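Local coordinates for protein MarR family transcriptional regulator (Staphylococcus epidermidis, PDB 5HLI) that probably binds DNA as a dimeric, redox-sensing transcriptional regulator of the MarR family, at residues F29-K33 and A115-C119; S42-L47 and M75-L79; G83-R87 and I99-G105. The protein carries 1 engineered substitution. All coordinates share one frame. Residues are numbered along the deposited sequence.

Interaction 1 (F29-K33 and A115-C119); sequences FYEKK and AISSC
Residues 29-33 are a regular helical turn near the end of helix 2-36, with Lys33 N hydrogen-bonded to Phe29 O at 3.0 Å. Facing them, 115-119 carries the last turn of helix 103-117 and the residues that leave it. The segments run in opposite senses: Phe29 CA lies 7.0 Å from Cys119 CA, and Lys33 CA 6.9 Å from Ala115 CA. No hydrogen bond crosses.

Ala115 comes first. Its CB lies 4.3 Å from Lys33 CD, and its O accepts a hydrogen bond from Ser118 OG at 2.9 Å. Ile116, in the m,m rotamer, wedges between three side chains, with CD1 3.7 Å from Lys33 CB and 4.5 Å from Phe29 CE2, and CG2 3.5 Å from Tyr30 OH. Ser118 OG sits at the edge of the Phe29 ring, 3.3 Å from CZ; that ring reaches across on a t chi1. Cys119 closes the segment, its CA over one ring face and its CB 3.5 Å from Phe29 CE2.

Cys119 SG forms a disulfide with Cys16 of the second subunit, whose Tyr20 stacks on Tyr30. This intrachain pairing builds part of the helical dimerization region of a MarR-type regulator, here crosslinked between subunits, consistent with redox sensing.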
loop_
_atom_site.group_PDB
_atom_site.type_symbol
_atom_site.label_atom_id
_atom_site.label_comp_id
_atom_site.label_asym_id
_atom_site.label_seq_id
_atom_site.Cartn_x
_atom_site.Cartn_y
_atom_site.Cartn_z
ATOM N N PHE A 29 2.481 1.229 9.221
ATOM C CA PHE A 29 2.575 2.243 10.263
ATOM C C PHE A 29 1.199 2.811 10.590
ATOM O O PHE A 29 0.841 2.965 11.764
ATOM C CB PHE A 29 3.532 3.354 9.832
ATOM C CG PHE A 29 3.578 4.517 10.785
ATOM C CD1 PHE A 29 4.425 4.499 11.881
ATOM C CD2 PHE A 29 2.775 5.628 10.584
ATOM C CE1 PHE A 29 4.468 5.567 12.761
ATOM C CE2 PHE A 29 2.812 6.697 11.460
ATOM C CZ PHE A 29 3.661 6.666 12.547
ATOM N N TYR A 30 0.414 3.134 9.559
ATOM C CA TYR A 30 -0.940 3.632 9.781
ATOM C C TYR A 30 -1.773 2.625 10.562
ATOM O O TYR A 30 -2.433 2.977 11.546
ATOM C CB TYR A 30 -1.612 3.953 8.444
ATOM C CG TYR A 30 -1.482 5.394 8.003
ATOM C CD1 TYR A 30 -2.339 6.370 8.496
ATOM C CD2 TYR A 30 -0.516 5.775 7.080
ATOM C CE1 TYR A 30 -2.229 7.689 8.092
ATOM C CE2 TYR A 30 -0.398 7.092 6.671
ATOM C CZ TYR A 30 -1.256 8.043 7.180
ATOM O OH TYR A 30 -1.142 9.354 6.775
ATOM N N GLU A 31 -1.744 1.359 10.138
ATOM C CA GLU A 31 -2.556 0.343 10.800
ATOM C C GLU A 31 -2.168 0.193 12.265
ATOM O O GLU A 31 -3.032 0.001 13.129
ATOM C CB GLU A 31 -2.430 -0.985 10.050
ATOM C CG GLU A 31 -3.127 -0.967 8.690
ATOM C CD GLU A 31 -2.428 -1.817 7.644
ATOM O OE1 GLU A 31 -2.790 -1.709 6.450
ATOM O OE2 GLU A 31 -1.517 -2.591 8.008
ATOM N N LYS A 32 -0.871 0.292 12.569
ATOM C CA LYS A 32 -0.425 0.228 13.957
ATOM C C LYS A 32 -0.957 1.409 14.759
ATOM O O LYS A 32 -1.468 1.242 15.872
ATOM C CB LYS A 32 1.103 0.182 14.003
ATOM C CG LYS A 32 1.702 0.231 15.398
ATOM C CD LYS A 32 3.222 0.158 15.336
ATOM C CE LYS A 32 3.848 0.324 16.713
ATOM N NZ LYS A 32 3.381 -0.717 17.668
ATOM N N LYS A 33 -0.852 2.617 14.201
ATOM C CA LYS A 33 -1.297 3.808 14.918
ATOM C C LYS A 33 -2.811 3.825 15.081
ATOM O O LYS A 33 -3.323 4.116 16.168
ATOM C CB LYS A 33 -0.815 5.065 14.191
ATOM C CG LYS A 33 0.673 5.307 14.341
ATOM C CD LYS A 33 1.039 5.353 15.813
ATOM C CE LYS A 33 2.528 5.539 16.024
ATOM N NZ LYS A 33 2.850 5.613 17.477
ATOM N N ALA A 115 0.301 11.670 16.239
ATOM C CA ALA A 115 0.746 10.280 16.198
ATOM C C ALA A 115 1.167 9.872 14.792
ATOM O O ALA A 115 2.182 9.187 14.612
ATOM C CB ALA A 115 -0.362 9.360 16.714
ATOM N N ILE A 116 0.404 10.290 13.780
ATOM C CA ILE A 116 0.748 9.943 12.405
ATOM C C ILE A 116 2.011 10.671 11.968
ATOM O O ILE A 116 2.809 10.131 11.192
ATOM C CB ILE A 116 -0.435 10.249 11.465
ATOM C CG1 ILE A 116 -1.680 9.472 11.901
ATOM C CG2 ILE A 116 -0.088 9.903 10.019
ATOM C CD1 ILE A 116 -1.458 7.982 12.030
ATOM N N SER A 117 2.235 11.883 12.484
ATOM C CA SER A 117 3.328 12.728 12.013
ATOM C C SER A 117 4.702 12.103 12.220
ATOM O O SER A 117 5.671 12.550 11.596
ATOM C CB SER A 117 3.276 14.088 12.709
ATOM O OG SER A 117 3.596 13.970 14.085
ATOM N N SER A 118 4.819 11.091 13.077
ATOM C CA SER A 118 6.092 10.404 13.256
ATOM C C SER A 118 6.406 9.434 12.124
ATOM O O SER A 118 7.425 8.741 12.189
ATOM C CB SER A 118 6.106 9.659 14.593
ATOM O OG SER A 118 5.016 8.761 14.690
ATOM N N CYS A 119 5.565 9.373 11.088
ATOM C CA CYS A 119 5.817 8.461 9.976
ATOM C C CYS A 119 7.079 8.838 9.210
ATOM O O CYS A 119 7.703 7.975 8.584
ATOM C CB CYS A 119 4.605 8.438 9.044
ATOM S SG CYS A 119 4.134 10.057 8.395
#

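Interaction 2 (S42-L47 and M75-L79); sequences SQYLVL and MLKRL. Engineered in segment 75-79: Met75 (natural residue Leu).
Two helical segments, 42-47 and 75-79, cross steeply: their axes approach to 10.3 Å at a signed angle of -79°, and the nearest CA pair is Gln43 with Met75 at 6.3 Å.

Apolar side chains meet on one side of the crossing. Val46, chi1 t, points across, its CG1 3.7 Å from Leu79 CD1 and 3.9 Å from Leu76 CD2; Leu47 CD2 adds a looser 4.4 Å contact to Leu79 CD2. Both leucines of 75-79 are m,t.

Other van der Waals contacts involve polar residues. Met75, an engineered replacement of leucine, brings SD to 3.4 Å from Ser42 CB. Gln43 extends m,t along Leu79 and Arg78, with OE1 3.6 Å from Leu79 CD2 and NE2 3.4 Å from Arg78 CG.

The polar link is a water, accepting from Gln43 NE2 at 3.0 Å and from Arg78 NE at 2.9 Å; no direct hydrogen bond crosses.

Helix 69-81, probably the recognition helix of this winged helix-turn-helix domain, thus packs on helix 41-52, with Leu65 of helix 58-65 against Val46, Leu58 against Leu76, and Val85 of strand 85-89 against Leu79.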
loop_
_atom_site.group_PDB
_atom_site.type_symbol
_atom_site.label_atom_id
_atom_site.label_comp_id
_atom_site.label_asym_id
_atom_site.label_seq_id
_atom_site.Cartn_x
_atom_site.Cartn_y
_atom_site.Cartn_z
ATOM N N SER A 42 -11.508 2.627 7.745
ATOM C CA SER A 42 -12.782 3.196 7.318
ATOM C C SER A 42 -13.330 4.181 8.347
ATOM O O SER A 42 -13.897 5.216 7.980
ATOM C CB SER A 42 -13.789 2.078 7.049
ATOM O OG SER A 42 -13.406 1.302 5.925
ATOM N N GLN A 43 -13.177 3.875 9.641
ATOM C CA GLN A 43 -13.556 4.840 10.669
ATOM C C GLN A 43 -12.697 6.095 10.581
ATOM O O GLN A 43 -13.192 7.213 10.764
ATOM C CB GLN A 43 -13.433 4.215 12.060
ATOM C CG GLN A 43 -14.352 3.024 12.301
ATOM C CD GLN A 43 -14.125 2.390 13.660
ATOM O OE1 GLN A 43 -13.571 3.016 14.563
ATOM N NE2 GLN A 43 -14.550 1.143 13.813
ATOM N N TYR A 44 -11.403 5.920 10.305
ATOM C CA TYR A 44 -10.496 7.050 10.127
ATOM C C TYR A 44 -10.967 7.964 9.002
ATOM O O TYR A 44 -10.872 9.194 9.111
ATOM C CB TYR A 44 -9.090 6.515 9.851
ATOM C CG TYR A 44 -7.983 7.538 9.756
ATOM C CD1 TYR A 44 -7.872 8.575 10.675
ATOM C CD2 TYR A 44 -7.014 7.434 8.768
ATOM C CE1 TYR A 44 -6.841 9.497 10.590
ATOM C CE2 TYR A 44 -5.983 8.343 8.677
ATOM C CZ TYR A 44 -5.898 9.373 9.589
ATOM O OH TYR A 44 -4.866 10.276 9.489
ATOM N N LEU A 45 -11.483 7.384 7.914
ATOM C CA LEU A 45 -12.001 8.199 6.819
ATOM C C LEU A 45 -13.180 9.049 7.275
ATOM O O LEU A 45 -13.296 10.218 6.890
ATOM C CB LEU A 45 -12.410 7.311 5.643
ATOM C CG LEU A 45 -11.302 6.595 4.867
ATOM C CD1 LEU A 45 -11.902 5.804 3.718
ATOM C CD2 LEU A 45 -10.277 7.589 4.355
ATOM N N VAL A 46 -14.067 8.476 8.094
ATOM C CA VAL A 46 -15.210 9.229 8.608
ATOM C C VAL A 46 -14.741 10.360 9.515
ATOM O O VAL A 46 -15.240 11.489 9.436
ATOM C CB VAL A 46 -16.187 8.288 9.340
ATOM C CG1 VAL A 46 -17.270 9.091 10.063
ATOM C CG2 VAL A 46 -16.815 7.299 8.360
ATOM N N LEU A 47 -13.778 10.074 10.392
ATOM C CA LEU A 47 -13.250 11.112 11.271
ATOM C C LEU A 47 -12.585 12.224 10.470
ATOM O O LEU A 47 -12.693 13.404 10.822
ATOM C CB LEU A 47 -12.267 10.498 12.267
ATOM C CG LEU A 47 -12.865 9.516 13.280
ATOM C CD1 LEU A 47 -11.764 8.808 14.055
ATOM C CD2 LEU A 47 -13.816 10.234 14.231
ATOM N N MET A 75 -20.532 1.657 10.960
ATOM C CA MET A 75 -19.379 2.444 11.306
ATOM C C MET A 75 -19.699 3.590 12.230
ATOM O O MET A 75 -18.985 3.803 13.153
ATOM C CB MET A 75 -18.682 2.950 10.087
ATOM C CG MET A 75 -18.019 1.834 9.385
ATOM S SD MET A 75 -16.907 2.565 8.281
ATOM C CE MET A 75 -17.871 2.858 6.841
ATOM N N LEU A 76 -20.768 4.315 11.949
ATOM C CA LEU A 76 -21.154 5.432 12.801
ATOM C C LEU A 76 -21.633 4.948 14.164
ATOM O O LEU A 76 -21.350 5.580 15.189
ATOM C CB LEU A 76 -22.227 6.271 12.109
ATOM C CG LEU A 76 -21.698 7.126 10.955
ATOM C CD1 LEU A 76 -22.842 7.739 10.173
ATOM C CD2 LEU A 76 -20.765 8.205 11.488
ATOM N N LYS A 77 -22.360 3.828 14.199
ATOM C CA LYS A 77 -22.748 3.250 15.482
ATOM C C LYS A 77 -21.525 2.885 16.310
ATOM O O LYS A 77 -21.491 3.128 17.523
ATOM C CB LYS A 77 -23.632 2.022 15.266
ATOM C CG LYS A 77 -25.053 2.336 14.828
ATOM C CD LYS A 77 -25.877 1.062 14.737
ATOM C CE LYS A 77 -27.319 1.354 14.358
ATOM N NZ LYS A 77 -28.112 0.098 14.257
ATOM N N ARG A 78 -20.503 2.306 15.670
ATOM C CA ARG A 78 -19.285 1.953 16.392
ATOM C C ARG A 78 -18.547 3.196 16.874
ATOM O O ARG A 78 -18.018 3.217 17.992
ATOM C CB ARG A 78 -18.379 1.095 15.506
ATOM C CG ARG A 78 -17.022 0.774 16.126
ATOM C CD ARG A 78 -17.169 0.086 17.486
ATOM N NE ARG A 78 -15.878 -0.115 18.141
ATOM C CZ ARG A 78 -15.728 -0.555 19.389
ATOM N NH1 ARG A 78 -16.791 -0.848 20.124
ATOM N NH2 ARG A 78 -14.513 -0.704 19.901
ATOM N N LEU A 79 -18.499 4.243 16.046
ATOM C CA LEU A 79 -17.856 5.480 16.474
ATOM C C LEU A 79 -18.621 6.145 17.610
ATOM O O LEU A 79 -18.017 6.828 18.445
ATOM C CB LEU A 79 -17.710 6.435 15.289
ATOM C CG LEU A 79 -16.602 6.072 14.300
ATOM C CD1 LEU A 79 -16.634 6.988 13.085
ATOM C CD2 LEU A 79 -15.240 6.136 14.985
HETATM O O HOH W 1 -13.534 -0.081 16.404
#

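Interaction 3 (G83-R87 and I99-G105)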
loop_
_atom_site.group_PDB
_atom_site.type_symbol
_atom_site.label_atom_id
_atom_site.label_comp_id
_atom_site.label_asym_id
_atom_site.label_seq_id
_atom_site.Cartn_x
_atom_site.Cartn_y
_atom_site.Cartn_z
ATOM N N GLY A 83 -17.222 6.507 21.671
ATOM C CA GLY A 83 -17.072 7.844 22.210
ATOM C C GLY A 83 -16.534 8.895 21.266
ATOM O O GLY A 83 -16.062 9.936 21.737
ATOM N N TRP A 84 -16.597 8.672 19.952
ATOM C CA TRP A 84 -16.064 9.637 18.996
ATOM C C TRP A 84 -17.117 10.609 18.479
ATOM O O TRP A 84 -16.818 11.790 18.267
ATOM C CB TRP A 84 -15.430 8.912 17.806
ATOM C CG TRP A 84 -14.191 8.144 18.133
ATOM C CD1 TRP A 84 -14.117 6.871 18.616
ATOM C CD2 TRP A 84 -12.841 8.589 17.969
ATOM N NE1 TRP A 84 -12.803 6.500 18.777
ATOM C CE2 TRP A 84 -12.000 7.539 18.383
ATOM C CE3 TRP A 84 -12.260 9.779 17.518
ATOM C CZ2 TRP A 84 -10.613 7.640 18.360
ATOM C CZ3 TRP A 84 -10.885 9.875 17.490
ATOM C CH2 TRP A 84 -10.075 8.814 17.911
ATOM N N VAL A 85 -18.339 10.136 18.240
ATOM C CA VAL A 85 -19.393 10.948 17.647
ATOM C C VAL A 85 -20.675 10.759 18.446
ATOM O O VAL A 85 -20.807 9.837 19.250
ATOM C CB VAL A 85 -19.647 10.599 16.163
ATOM C CG1 VAL A 85 -18.383 10.786 15.328
ATOM C CG2 VAL A 85 -20.181 9.178 16.037
ATOM N N LYS A 86 -21.631 11.647 18.197
ATOM C CA LYS A 86 -23.012 11.461 18.611
ATOM C C LYS A 86 -23.883 11.240 17.381
ATOM O O LYS A 86 -23.627 11.796 16.309
ATOM C CB LYS A 86 -23.530 12.664 19.405
ATOM C CG LYS A 86 -22.832 12.868 20.739
ATOM C CD LYS A 86 -23.531 13.926 21.576
ATOM C CE LYS A 86 -22.950 13.975 22.981
ATOM N NZ LYS A 86 -23.085 12.660 23.675
ATOM N N ARG A 87 -24.908 10.411 17.540
ATOM C CA ARG A 87 -25.885 10.152 16.492
ATOM C C ARG A 87 -27.224 10.744 16.907
ATOM O O ARG A 87 -27.694 10.502 18.023
ATOM C CB ARG A 87 -26.015 8.650 16.223
ATOM C CG ARG A 87 -24.792 8.048 15.536
ATOM C CD ARG A 87 -24.807 6.524 15.527
ATOM N NE ARG A 87 -25.942 5.961 14.804
ATOM C CZ ARG A 87 -26.991 5.386 15.385
ATOM N NH1 ARG A 87 -27.050 5.297 16.709
ATOM N NH2 ARG A 87 -27.980 4.902 14.644
ATOM N N ILE A 99 -24.603 13.584 12.413
ATOM C CA ILE A 99 -23.413 13.073 13.084
ATOM C C ILE A 99 -22.614 14.256 13.606
ATOM O O ILE A 99 -22.263 15.162 12.841
ATOM C CB ILE A 99 -22.564 12.213 12.132
ATOM C CG1 ILE A 99 -23.417 11.097 11.528
ATOM C CG2 ILE A 99 -21.353 11.643 12.861
ATOM C CD1 ILE A 99 -24.023 10.164 12.560
ATOM N N THR A 100 -22.326 14.252 14.906
ATOM C CA THR A 100 -21.603 15.346 15.540
ATOM C C THR A 100 -20.467 14.781 16.376
ATOM O O THR A 100 -20.668 13.838 17.148
ATOM C CB THR A 100 -22.534 16.190 16.420
ATOM O OG1 THR A 100 -23.743 16.473 15.702
ATOM C CG2 THR A 100 -21.863 17.499 16.800
ATOM N N LEU A 101 -19.279 15.357 16.222
ATOM C CA LEU A 101 -18.143 14.958 17.041
ATOM C C LEU A 101 -18.426 15.229 18.514
ATOM O O LEU A 101 -18.973 16.274 18.874
ATOM C CB LEU A 101 -16.886 15.716 16.608
ATOM C CG LEU A 101 -16.263 15.373 15.251
ATOM C CD1 LEU A 101 -15.313 16.478 14.817
ATOM C CD2 LEU A 101 -15.534 14.040 15.321
ATOM N N THR A 102 -18.064 14.275 19.367
ATOM C CA THR A 102 -18.056 14.544 20.795
ATOM C C THR A 102 -16.903 15.486 21.132
ATOM O O THR A 102 -16.037 15.774 20.299
ATOM C CB THR A 102 -17.928 13.245 21.595
ATOM O OG1 THR A 102 -16.679 12.609 21.287
ATOM C CG2 THR A 102 -19.069 12.294 21.262
ATOM N N ASP A 103 -16.905 15.987 22.370
ATOM C CA ASP A 103 -15.758 16.756 22.842
ATOM C C ASP A 103 -14.477 15.944 22.716
ATOM O O ASP A 103 -13.442 16.462 22.279
ATOM C CB ASP A 103 -15.970 17.198 24.291
ATOM C CG ASP A 103 -17.032 18.271 24.426
ATOM O OD1 ASP A 103 -17.316 18.957 23.422
ATOM O OD2 ASP A 103 -17.577 18.434 25.539
ATOM N N ASN A 104 -14.533 14.661 23.080
ATOM C CA ASN A 104 -13.371 13.794 22.923
ATOM C C ASN A 104 -13.009 13.612 21.453
ATOM O O ASN A 104 -11.829 13.676 21.089
ATOM C CB ASN A 104 -13.634 12.445 23.588
ATOM C CG ASN A 104 -12.602 11.400 23.215
ATOM O OD1 ASN A 104 -11.452 11.468 23.645
ATOM N ND2 ASN A 104 -13.012 10.421 22.418
ATOM N N GLY A 105 -14.007 13.392 20.594
ATOM C CA GLY A 105 -13.730 13.247 19.172
ATOM C C GLY A 105 -13.056 14.471 18.580
ATOM O O GLY A 105 -12.184 14.359 17.715
HETATM O O HOH W 2 -25.326 14.580 16.272
#
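Gly83 O does double duty: it accepts hydrogen bonds from Thr102 OG1 at 2.8 Å and Asn104 ND2 at 3.2 Å. The same Thr102 OG1 accepts one from Gly105 N at 2.9 Å, so the hydroxyl N-caps helix 103-117 while tying it to the Schellman turn at Gly83, whose positive phi favours glycine. Next along, Trp84 O accepts a hydrogen bond from Thr102 N at 3.0 Å and a CA-H...O contact from Gly105 CA at 3.5 Å; a CB on Gly105 would clash with that oxygen.

In the antiparallel ladder, Lys86 and Thr100 are the hydrogen-bonded pair, with Lys86 N to Thr100 O at 2.6 Å and Thr100 N to Lys86 O at 3.1 Å. A water donates to Lys86 O at 3.3 Å and lies 2.5 Å from Thr100 OG1. Val85-Leu101 and Arg87-Ile99 are non-hydrogen-bonded pairs; Leu101 N instead reaches Asn54 OD1, and the Arg87 guanidinium forms a salt bridge with Glu80.

Backbone bonding therefore joins the wing strands, and the bonds of Thr102 and Asn104 to Gly83 O and Trp84 O extend the connection to helix 103-117.

From the N terminus, helix 2-36 supplies the first half of interaction 1, whose loop stays open until 115-119. Within that span, helix 41-52 and helix 69-81 meet to close interaction 2, and only afterwards does the hairpin of interaction 3 open and shut, so two contacts in series lie inside one wide closure. Tyr44 joins interactions 1 and 2, its CE2 3.9 Å from Tyr30 CE1. Interactions 2 and 3 also touch, through the probable hydrogen bond from Trp84 N to Leu79 O, at 2.8 Å, and through Leu76 against Ile99. Interactions 1 and 3 do not touch, but helix 103-117 runs between them, linking wing to dimer interface.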